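Local coordinates for glycoside Hydrolase (Bacteroides uniformis, PDB 5TA0), which probably hydrolyses agarose chains as a family 86 glycoside hydrolase, the deposited variant being captured bound to neoagarooctaose, at residues Y294-N299 against T350-M355; N450-K455 against N590-V595. All blocks are in the same frame, centred on the assembly; numbering follows the deposited sequence. Where two conformers were deposited one is given.

Both contacts lie on the side of the catalytic barrel that meets the beta-rich C-terminal part of the chain, their centres about 10 Å apart. They follow one another in sequence: interaction 1 closes within the barrel before interaction 2 opens. Interaction 1 joins the segment leading into helix 298-315 to helix 340-358. Interaction 2 joins the end of strand 444-451 to the loop between strands 583-585 and 602-609, bringing the two beta regions together. Ser352 links them, its OG lying 2.7 Å from Asn450 OD1 in a probable hydrogen bond, while Ser298 packs against the backbone of Arg592. Barrel and both beta regions therefore converge here.

Interaction 1: residues Y294-N299 against T350-M355; sequences YRKGSN and TNSMLM. With EDO (1,2-ethanediol), chain U; EDO (1,2-ethanediol), chain O.
Lys296 lays its aliphatic chain alongside Ser352, and Met353 reaches from the same helical turn to the neighbouring Arg295. The contact belongs to the alpha/beta barrel: residues 294-297 lead from the barrel strand 277-285, through the short strands 287-288 and 291-293, into helix 298-315, with Gly297 at the N-cap, and they pack against helix 340-358. Lys296 meets the helix with its flank, CD lying 3.7 Å from Ser352 CB and CB 4.0 Å from the same carbon. Its CG sits between the backbone N and the carbonyl carbon (chi1 63°), which sets the chain so that CD passes beside Ser352 CB. The chain bends at chi4 (88°), and NZ forms a salt bridge with Glu506.

Met353 works end-on. Beyond CG its chain is extended, carrying the methyl CE to within 4.0 Å of Arg295 CB, so that the thioether spans the gap between the two backbones. Arg295 meets it only at the root of its side chain. The rest runs away from the helix to a buried polar site, where the guanidinium pairs with Asp251 and donates to the carbonyls of Pro250 and Tyr283. Asp284 takes the backbone N-H groups of both Arg295 and Lys296, fixing the loop from its barrel side, and Gln356, one turn further along helix 340-358, receives the N-H of Gly297.

Ser352 OG is hydrogen-bonded to Asn450 OD1; the polar link across the contact is a water that accepts from Lys296 NZ at 2.8 Å and donates to Ser352 OG at 2.7 Å.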
loop_
_atom_site.group_PDB
_atom_site.type_symbol
_atom_site.label_atom_id
_atom_site.label_comp_id
_atom_site.label_asym_id
_atom_site.label_seq_id
_atom_site.Cartn_x
_atom_site.Cartn_y
_atom_site.Cartn_z
ATOM N N TYR A 294 -3.187 10.933 10.538
ATOM C CA TYR A 294 -2.422 9.780 10.054
ATOM C C TYR A 294 -3.265 8.552 9.804
ATOM O O TYR A 294 -4.250 8.290 10.506
ATOM C CB TYR A 294 -1.319 9.438 11.050
ATOM C CG TYR A 294 -0.239 10.503 11.039
ATOM C CD1 TYR A 294 0.550 10.702 9.915
ATOM C CD2 TYR A 294 -0.042 11.360 12.115
ATOM C CE1 TYR A 294 1.500 11.691 9.866
ATOM C CE2 TYR A 294 0.918 12.344 12.065
ATOM C CZ TYR A 294 1.689 12.514 10.955
ATOM O OH TYR A 294 2.650 13.485 10.884
ATOM N N ARG A 295 -2.871 7.818 8.769
ATOM C CA ARG A 295 -3.304 6.449 8.549
ATOM C C ARG A 295 -2.290 5.462 9.152
ATOM O O ARG A 295 -2.679 4.405 9.679
ATOM C CB ARG A 295 -3.453 6.181 7.064
ATOM C CG ARG A 295 -4.498 7.053 6.385
ATOM C CD ARG A 295 -4.713 6.649 4.944
ATOM N NE ARG A 295 -5.651 7.544 4.286
ATOM C CZ ARG A 295 -6.969 7.374 4.194
ATOM N NH1 ARG A 295 -7.582 6.294 4.680
ATOM N NH2 ARG A 295 -7.681 8.315 3.588
ATOM N N LYS A 296 -0.991 5.760 9.012
ATOM C CA LYS A 296 0.023 4.884 9.571
ATOM C C LYS A 296 -0.286 4.627 11.039
ATOM O O LYS A 296 -0.785 5.512 11.761
ATOM C CB LYS A 296 1.433 5.414 9.375
ATOM C CG LYS A 296 1.788 6.752 10.051
ATOM C CD LYS A 296 3.219 7.115 9.672
ATOM C CE LYS A 296 3.650 8.494 10.120
ATOM N NZ LYS A 296 4.213 8.499 11.500
ATOM N N GLY A 297 -0.068 3.392 11.462
ATOM C CA GLY A 297 -0.533 2.929 12.760
ATOM C C GLY A 297 -1.884 2.280 12.705
ATOM O O GLY A 297 -2.229 1.625 11.715
ATOM N N SER A 298 -2.672 2.415 13.778
ATOM C CA SER A 298 -3.876 1.623 13.928
ATOM C C SER A 298 -4.991 1.927 12.926
ATOM O O SER A 298 -5.857 1.073 12.691
ATOM C CB SER A 298 -4.449 1.718 15.352
ATOM O OG SER A 298 -5.143 2.954 15.594
ATOM N N ASN A 299 -5.017 3.158 12.409
ATOM C CA ASN A 299 -6.090 3.543 11.462
ATOM C C ASN A 299 -6.086 2.674 10.186
ATOM O O ASN A 299 -7.092 2.066 9.853
ATOM C CB ASN A 299 -5.984 5.043 11.164
ATOM C CG ASN A 299 -7.005 5.536 10.160
ATOM O OD1 ASN A 299 -6.668 5.826 9.012
ATOM N ND2 ASN A 299 -8.264 5.590 10.558
ATOM N N THR A 350 6.113 6.559 3.983
ATOM C CA THR A 350 6.425 5.395 3.170
ATOM C C THR A 350 6.962 4.246 3.999
ATOM O O THR A 350 6.475 3.105 3.875
ATOM C CB THR A 350 7.432 5.723 2.059
ATOM O OG1 THR A 350 6.918 6.781 1.257
ATOM C CG2 THR A 350 7.620 4.503 1.161
ATOM N N ASN A 351 7.951 4.515 4.844
ATOM C CA ASN A 351 8.564 3.443 5.607
ATOM C C ASN A 351 7.575 2.766 6.554
ATOM O O ASN A 351 7.541 1.539 6.651
ATOM C CB ASN A 351 9.775 3.965 6.394
ATOM C CG ASN A 351 11.010 4.096 5.552
ATOM O OD1 ASN A 351 11.279 3.293 4.680
ATOM N ND2 ASN A 351 11.760 5.146 5.776
ATOM N N SER A 352 6.761 3.550 7.263
ATOM C CA SER A 352 5.798 2.981 8.185
ATOM C C SER A 352 4.739 2.160 7.457
ATOM O O SER A 352 4.438 1.031 7.859
ATOM C CB SER A 352 5.133 4.025 9.081
ATOM O OG SER A 352 6.078 4.644 9.934
ATOM N N MET A 353 4.142 2.719 6.391
ATOM C CA MET A 353 3.135 1.975 5.666
ATOM C C MET A 353 3.690 0.676 5.073
ATOM O O MET A 353 3.028 -0.376 5.146
ATOM C CB MET A 353 2.553 2.850 4.571
ATOM C CG MET A 353 1.696 3.982 5.122
ATOM S SD MET A 353 0.724 4.743 3.807
ATOM C CE MET A 353 -0.157 5.968 4.768
ATOM N N LEU A 354 4.904 0.748 4.521
ATOM C CA LEU A 354 5.560 -0.439 3.990
ATOM C C LEU A 354 5.649 -1.538 5.026
ATOM O O LEU A 354 5.313 -2.677 4.743
ATOM C CB LEU A 354 6.941 -0.114 3.458
ATOM C CG LEU A 354 7.802 -1.323 3.066
ATOM C CD1 LEU A 354 7.114 -2.228 2.047
ATOM C CD2 LEU A 354 9.123 -0.850 2.491
ATOM N N MET A 355 6.106 -1.211 6.226
ATOM C CA MET A 355 6.184 -2.236 7.279
ATOM C C MET A 355 4.813 -2.893 7.528
ATOM O O MET A 355 4.699 -4.119 7.703
ATOM C CB MET A 355 6.718 -1.619 8.576
ATOM C CG MET A 355 8.174 -1.190 8.488
ATOM S SD MET A 355 9.330 -2.548 8.492
ATOM C CE MET A 355 9.398 -3.020 10.233
HETATM C C1 EDO U . -6.208 9.731 8.509
HETATM O O1 EDO U . -7.123 8.661 8.551
HETATM C C2 EDO U . -6.595 10.691 7.417
HETATM O O2 EDO U . -5.432 10.877 6.651
HETATM C C1 EDO O . 9.900 6.709 -2.295
HETATM O O1 EDO O . 9.710 5.370 -1.951
HETATM C C2 EDO O . 9.774 7.437 -0.980
HETATM O O2 EDO O . 8.398 7.796 -0.896
HETATM O O HOH W 1 6.501 6.895 11.442
#

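Interaction 2: residues N450-K455 against N590-V595; sequences NNLDFK and NFRGDV. With EDO (1,2-ethanediol), chain P.
The nonpolar part of this contact rests on two side chains of the 450-455 segment, Leu452 and Phe454, set against Arg592, Gly593 and Asp594. They join the end of strand 444-451 in the beta-sandwich region to a loop of the C-terminal beta region. Leu452 directs its CD1 methyl at the aliphatic part of Arg592, 3.5 Å from CG, and its CB lies 4.1 Å from Gly593 CA. The glycine has a positive phi (83°), and at its backbone angles a side chain would press on the carbonyl O of Arg592. Phe454 approaches Asp594 by its rim: CE2 is 3.5 Å from Asp594 CB, which lies near the ring plane, and the ring and carboxylate planes stand 82° apart. The ring thus meets the methylene while the carboxylate turns elsewhere, OD2 accepting from the backbone N of Gln596.

Hydrogen bonds shape the 450-455 turn from within. Asn451 OD1 accepts from Asp453 N at 2.8 Å, forming an Asx turn, with the donor standing above the carbonyl plane. From the other end of the same amide, ND2 reaches Lys455 O at 3.0 Å, closing the loop across its mouth. Asp453 OD1 in turn receives Phe454 N, from above the carboxylate plane.

Each segment has its own ionic pairs, none across the contact. Lys455 NZ meets Asp453 OD2 on its syn side at 2.9 Å. Beyond CG the Arg592 chain, bent at chi3 (-66°), takes the guanidinium away from Leu452 to Glu607 and Glu359.

Across the interface, then, carbon meets carbon. The polar groups of 450-455 mostly shape their own turn, while those of 590-595 bond mainly outside the contact, Gly593 N to Asp433; the arginine's charge is probably offset by the two glutamates, tying the C-terminal region to the barrel.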
loop_
_atom_site.group_PDB
_atom_site.type_symbol
_atom_site.label_atom_id
_atom_site.label_comp_id
_atom_site.label_asym_id
_atom_site.label_seq_id
_atom_site.Cartn_x
_atom_site.Cartn_y
_atom_site.Cartn_z
ATOM N N ASN A 450 10.983 0.420 12.878
ATOM C CA ASN A 450 10.323 1.685 12.524
ATOM C C ASN A 450 9.575 2.246 13.724
ATOM O O ASN A 450 8.921 1.539 14.458
ATOM C CB ASN A 450 9.363 1.424 11.358
ATOM C CG ASN A 450 8.549 2.651 10.970
ATOM O OD1 ASN A 450 7.397 2.798 11.350
ATOM N ND2 ASN A 450 9.174 3.543 10.235
ATOM N N ASN A 451 9.653 3.574 13.857
ATOM C CA ASN A 451 9.048 4.287 14.969
ATOM C C ASN A 451 7.797 5.032 14.512
ATOM O O ASN A 451 7.890 5.889 13.654
ATOM C CB ASN A 451 10.102 5.266 15.513
ATOM C CG ASN A 451 9.687 5.937 16.808
ATOM O OD1 ASN A 451 8.682 5.579 17.441
ATOM N ND2 ASN A 451 10.492 6.951 17.206
ATOM N N LEU A 452 6.659 4.707 15.112
ATOM C CA LEU A 452 5.398 5.436 14.959
ATOM C C LEU A 452 5.225 6.555 15.996
ATOM O O LEU A 452 4.321 7.376 15.857
ATOM C CB LEU A 452 4.208 4.484 15.060
ATOM C CG LEU A 452 4.073 3.481 13.909
ATOM C CD1 LEU A 452 3.091 2.401 14.316
ATOM C CD2 LEU A 452 3.628 4.151 12.596
ATOM N N ASP A 453 6.087 6.603 17.017
ATOM C CA ASP A 453 6.001 7.655 18.036
ATOM C C ASP A 453 6.646 8.947 17.520
ATOM O O ASP A 453 7.429 8.956 16.569
ATOM C CB ASP A 453 6.660 7.175 19.341
ATOM C CG ASP A 453 6.110 7.858 20.598
ATOM O OD1 ASP A 453 5.281 8.795 20.501
ATOM O OD2 ASP A 453 6.543 7.412 21.672
ATOM N N PHE A 454 6.279 10.048 18.183
ATOM C CA PHE A 454 6.699 11.407 17.834
ATOM C C PHE A 454 7.812 11.927 18.751
ATOM O O PHE A 454 7.961 13.143 18.956
ATOM C CB PHE A 454 5.471 12.316 17.839
ATOM C CG PHE A 454 4.422 11.833 16.908
ATOM C CD1 PHE A 454 4.521 12.080 15.552
ATOM C CD2 PHE A 454 3.425 11.028 17.367
ATOM C CE1 PHE A 454 3.575 11.585 14.674
ATOM C CE2 PHE A 454 2.487 10.518 16.509
ATOM C CZ PHE A 454 2.559 10.802 15.158
ATOM N N LYS A 455 8.617 11.001 19.249
ATOM C CA LYS A 455 9.824 11.297 19.991
ATOM C C LYS A 455 10.783 10.145 19.765
ATOM O O LYS A 455 10.353 9.075 19.306
ATOM C CB LYS A 455 9.531 11.432 21.490
ATOM C CG LYS A 455 8.879 10.231 22.128
ATOM C CD LYS A 455 8.641 10.476 23.625
ATOM C CE LYS A 455 8.019 9.263 24.303
ATOM N NZ LYS A 455 6.565 9.093 24.026
ATOM N N ASN A 590 -1.813 1.274 25.610
ATOM C CA ASN A 590 -1.124 1.704 24.389
ATOM C C ASN A 590 -1.507 0.821 23.206
ATOM O O ASN A 590 -1.596 -0.399 23.338
ATOM C CB ASN A 590 0.400 1.712 24.566
ATOM C CG ASN A 590 1.128 2.512 23.484
ATOM O OD1 ASN A 590 0.528 3.311 22.762
ATOM N ND2 ASN A 590 2.435 2.305 23.375
ATOM N N PHE A 591 -1.745 1.465 22.064
ATOM C CA PHE A 591 -2.024 0.786 20.799
ATOM C C PHE A 591 -1.091 1.329 19.729
ATOM O O PHE A 591 -0.337 2.271 19.950
ATOM C CB PHE A 591 -3.513 0.913 20.408
ATOM C CG PHE A 591 -4.033 2.319 20.433
ATOM C CD1 PHE A 591 -4.751 2.778 21.529
ATOM C CD2 PHE A 591 -3.798 3.198 19.383
ATOM C CE1 PHE A 591 -5.231 4.081 21.574
ATOM C CE2 PHE A 591 -4.266 4.502 19.421
ATOM C CZ PHE A 591 -4.990 4.949 20.516
ATOM N N ARG A 592 -1.125 0.699 18.564
ATOM C CA ARG A 592 -0.225 1.047 17.485
ATOM C C ARG A 592 -0.498 2.450 16.936
ATOM O O ARG A 592 -1.567 2.716 16.375
ATOM C CB ARG A 592 -0.393 -0.014 16.397
ATOM C CG ARG A 592 0.594 0.082 15.278
ATOM C CD ARG A 592 0.127 -0.688 14.086
ATOM N NE ARG A 592 0.041 -2.142 14.246
ATOM C CZ ARG A 592 0.684 -3.046 13.503
ATOM N NH1 ARG A 592 1.559 -2.677 12.581
ATOM N NH2 ARG A 592 0.453 -4.345 13.666
ATOM N N GLY A 593 0.472 3.348 17.093
ATOM C CA GLY A 593 0.379 4.694 16.577
ATOM C C GLY A 593 -0.367 5.696 17.437
ATOM O O GLY A 593 -0.543 5.493 18.649
ATOM N N ASP A 594 -0.793 6.772 16.790
ATOM C CA ASP A 594 -1.162 7.998 17.488
ATOM C C ASP A 594 -2.610 8.012 17.953
ATOM O O ASP A 594 -3.450 7.238 17.486
ATOM C CB ASP A 594 -0.816 9.232 16.639
ATOM C CG ASP A 594 -1.808 9.503 15.543
ATOM O OD1 ASP A 594 -1.736 8.832 14.486
ATOM O OD2 ASP A 594 -2.673 10.390 15.696
ATOM N N VAL A 595 -2.920 8.906 18.892
ATOM C CA VAL A 595 -4.271 8.943 19.480
ATOM C C VAL A 595 -5.330 9.618 18.594
ATOM O O VAL A 595 -6.498 9.687 18.966
ATOM C CB VAL A 595 -4.304 9.575 20.900
ATOM C CG1 VAL A 595 -3.434 8.770 21.853
ATOM C CG2 VAL A 595 -3.909 11.051 20.866
HETATM C C1 EDO P . -8.172 8.623 21.265
HETATM O O1 EDO P . -7.994 10.028 21.031
HETATM C C2 EDO P . -9.497 8.441 21.980
HETATM O O2 EDO P . -10.561 8.989 21.190
#